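PDB 5EVI: beta-Lactamase/D-Alanine Carboxypeptidase from Pseudomonas syringae pv. tomato, which probably hydrolyses beta-lactam antibiotics to substituted beta-amino acids, as a class C (AmpC) beta-lactamase that confers antibiotic resistance. Local coordinates for residues T76-A81 with L87-S92. Numbering follows the deposited sequence.
Sequences TLATWA and LSLTQS
Ala78 meets both leucines of 87-92: its CB lies 4.0 Å from Leu87 CD1 and, more loosely, 4.4 Å from Leu89 CD2. The same Leu87 CD1 also rests on the helix backbone, 3.7 Å from Ala78 O. With CG anti to the backbone N (chi1 -153°), Leu87 extends back along helix 70-83 from Ala81 to Ala78. Thr79 offers only its methyl, CG2, which reaches Leu89 CD1 at 4.1 Å as the two side chains cross at a slant; its buried OG1 is engaged elsewhere, hydrogen-bonded to Ala255 O of helix 250-258. Ala81 meets Leu87 CB to CB at 3.7 Å, where the chain has just turned back after the helix. No hydrogen bond joins 76-81 to 87-92, and the contact is buried and apolar. Leu87 is poorly ordered, however, so its side-chain position is less certain. Helix 156-169 borders the same spot through Leu162 and Ala166 on Ala78 and Ser169 on Leu87. Beyond Leu87, a type I beta turn runs from Ser88 to Gln91. Here the loop after helix 70-83 folds back on that helix, whose first turn carries the lysine of the probable SxxK motif, in the helical region of the serine beta-lactamase fold.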
ATOM      1  N   THR D  76      -2.674   1.815  -8.420  1.00 18.17           N
ATOM      2  CA  THR D  76      -3.999   2.038  -8.983  1.00 18.26           C
ATOM      3  C   THR D  76      -3.993   3.243  -9.935  1.00 18.95           C
ATOM      4  O   THR D  76      -4.566   3.169 -11.025  1.00 18.77           O
ATOM      5  CB  THR D  76      -5.057   2.166  -7.889  1.00 18.44           C
ATOM      6  OG1 THR D  76      -4.862   1.113  -6.922  1.00 17.75           O
ATOM      7  CG2 THR D  76      -6.454   2.087  -8.508  1.00 18.26           C
ATOM      8  N   LEU D  77      -3.271   4.307  -9.579  1.00 19.77           N
ATOM      9  CA  LEU D  77      -3.155   5.486 -10.473  1.00 19.99           C
ATOM     10  C   LEU D  77      -2.562   5.068 -11.818  1.00 20.40           C
ATOM     11  O   LEU D  77      -3.110   5.396 -12.870  1.00 20.27           O
ATOM     12  CB  LEU D  77      -2.287   6.577  -9.841  1.00 20.16           C
ATOM     13  CG  LEU D  77      -2.378   7.979 -10.452  1.00 20.34           C
ATOM     14  CD1 LEU D  77      -3.631   8.686  -9.946  1.00 20.43           C
ATOM     15  CD2 LEU D  77      -1.131   8.793 -10.122  1.00 19.95           C
ATOM     16  N   ALA D  78      -1.460   4.323 -11.782  1.00 21.33           N
ATOM     17  CA  ALA D  78      -0.825   3.836 -13.024  1.00 22.37           C
ATOM     18  C   ALA D  78      -1.735   2.898 -13.850  1.00 22.81           C
ATOM     19  O   ALA D  78      -1.818   3.031 -15.084  1.00 22.37           O
ATOM     20  CB  ALA D  78       0.487   3.156 -12.703  1.00 22.56           C
ATOM     21  N   THR D  79      -2.433   1.970 -13.188  1.00 23.27           N
ATOM     22  CA  THR D  79      -3.344   1.070 -13.918  1.00 24.38           C
ATOM     23  C   THR D  79      -4.632   1.772 -14.374  1.00 26.24           C
ATOM     24  O   THR D  79      -5.294   1.297 -15.295  1.00 25.21           O
ATOM     25  CB  THR D  79      -3.733  -0.189 -13.114  1.00 24.16           C
ATOM     26  OG1 THR D  79      -4.474   0.188 -11.952  1.00 23.73           O
ATOM     27  CG2 THR D  79      -2.490  -1.005 -12.736  1.00 23.67           C
ATOM     28  N   TRP D  80      -4.990   2.882 -13.727  1.00 28.53           N
ATOM     29  CA  TRP D  80      -6.111   3.707 -14.184  1.00 31.58           C
ATOM     30  C   TRP D  80      -5.691   4.462 -15.455  1.00 34.10           C
ATOM     31  O   TRP D  80      -6.476   4.573 -16.389  1.00 34.51           O
ATOM     32  CB  TRP D  80      -6.562   4.665 -13.081  1.00 32.22           C
ATOM     33  CG  TRP D  80      -7.912   5.324 -13.267  1.00 33.43           C
ATOM     34  CD1 TRP D  80      -9.024   4.788 -13.846  1.00 34.07           C
ATOM     35  CD2 TRP D  80      -8.286   6.626 -12.811  1.00 34.32           C
ATOM     36  NE1 TRP D  80     -10.067   5.687 -13.795  1.00 35.26           N
ATOM     37  CE2 TRP D  80      -9.641   6.822 -13.160  1.00 34.68           C
ATOM     38  CE3 TRP D  80      -7.605   7.651 -12.141  1.00 34.15           C
ATOM     39  CZ2 TRP D  80     -10.322   8.011 -12.875  1.00 34.96           C
ATOM     40  CZ3 TRP D  80      -8.276   8.821 -11.852  1.00 34.76           C
ATOM     41  CH2 TRP D  80      -9.620   8.998 -12.215  1.00 35.43           C
ATOM     42  N   ALA D  81      -4.451   4.951 -15.495  1.00 37.26           N
ATOM     43  CA  ALA D  81      -3.892   5.525 -16.732  1.00 40.85           C
ATOM     44  C   ALA D  81      -3.902   4.502 -17.881  1.00 44.01           C
ATOM     45  O   ALA D  81      -4.289   4.838 -19.006  1.00 42.75           O
ATOM     46  CB  ALA D  81      -2.484   6.055 -16.498  1.00 40.68           C
ATOM     47  N   LEU D  87      -1.189   4.755 -20.671  1.00 64.35           N
ATOM     48  CA  LEU D  87       0.033   4.177 -20.108  1.00 65.76           C
ATOM     49  C   LEU D  87       0.063   2.647 -20.264  1.00 65.37           C
ATOM     50  O   LEU D  87      -0.436   1.923 -19.406  1.00 65.78           O
ATOM     51  CB  LEU D  87       0.142   4.583 -18.622  1.00 66.78           C
ATOM     52  CG  LEU D  87       1.500   4.697 -17.913  1.00 67.74           C
ATOM     53  CD1 LEU D  87       1.295   4.560 -16.408  1.00 67.95           C
ATOM     54  CD2 LEU D  87       2.531   3.689 -18.393  1.00 68.17           C
ATOM     55  N   SER D  88       0.651   2.158 -21.355  1.00 65.02           N
ATOM     56  CA  SER D  88       0.866   0.714 -21.529  1.00 64.86           C
ATOM     57  C   SER D  88       2.079   0.297 -20.689  1.00 63.14           C
ATOM     58  O   SER D  88       3.221   0.624 -21.029  1.00 63.42           O
ATOM     59  CB  SER D  88       1.068   0.347 -23.006  1.00 66.23           C
ATOM     60  OG  SER D  88       1.042  -1.060 -23.192  1.00 66.49           O
ATOM     61  N   LEU D  89       1.821  -0.414 -19.590  1.00 59.71           N
ATOM     62  CA  LEU D  89       2.866  -0.804 -18.633  1.00 57.90           C
ATOM     63  C   LEU D  89       3.953  -1.723 -19.216  1.00 53.92           C
ATOM     64  O   LEU D  89       5.076  -1.741 -18.708  1.00 52.28           O
ATOM     65  CB  LEU D  89       2.245  -1.454 -17.381  1.00 60.09           C
ATOM     66  CG  LEU D  89       1.366  -0.567 -16.484  1.00 69.61           C
ATOM     67  CD1 LEU D  89       0.628  -1.399 -15.445  1.00 77.07           C
ATOM     68  CD2 LEU D  89       2.182   0.515 -15.795  1.00 76.95           C
ATOM     69  N   THR D  90       3.627  -2.469 -20.276  1.00 49.97           N
ATOM     70  CA  THR D  90       4.608  -3.327 -20.958  1.00 46.83           C
ATOM     71  C   THR D  90       5.625  -2.557 -21.821  1.00 44.24           C
ATOM     72  O   THR D  90       6.676  -3.103 -22.144  1.00 44.03           O
ATOM     73  CB  THR D  90       3.923  -4.406 -21.826  1.00 45.86           C
ATOM     74  OG1 THR D  90       3.086  -3.787 -22.809  1.00 44.97           O
ATOM     75  CG2 THR D  90       3.089  -5.325 -20.961  1.00 45.91           C
ATOM     76  N   GLN D  91       5.317  -1.314 -22.198  1.00 42.08           N
ATOM     77  CA  GLN D  91       6.274  -0.462 -22.917  1.00 41.00           C
ATOM     78  C   GLN D  91       7.381   0.007 -21.977  1.00 38.72           C
ATOM     79  O   GLN D  91       7.185   0.090 -20.763  1.00 36.63           O
ATOM     80  CB  GLN D  91       5.590   0.760 -23.539  1.00 41.95           C
ATOM     81  CG  GLN D  91       4.560   0.446 -24.613  1.00 43.10           C
ATOM     82  CD  GLN D  91       5.199  -0.056 -25.889  1.00 43.99           C
ATOM     83  OE1 GLN D  91       5.137  -1.245 -26.195  1.00 44.77           O
ATOM     84  NE2 GLN D  91       5.835   0.845 -26.633  1.00 44.87           N
ATOM     85  N   SER D  92       8.540   0.323 -22.543  1.00 37.01           N
ATOM     86  CA  SER D  92       9.701   0.706 -21.738  1.00 36.16           C
ATOM     87  C   SER D  92       9.510   2.082 -21.088  1.00 33.72           C
ATOM     88  O   SER D  92       8.742   2.901 -21.579  1.00 31.86           O
ATOM     89  CB  SER D  92      10.989   0.646 -22.576  1.00 37.01           C
ATOM     90  OG  SER D  92      10.987   1.612 -23.605  1.00 38.48           O
TER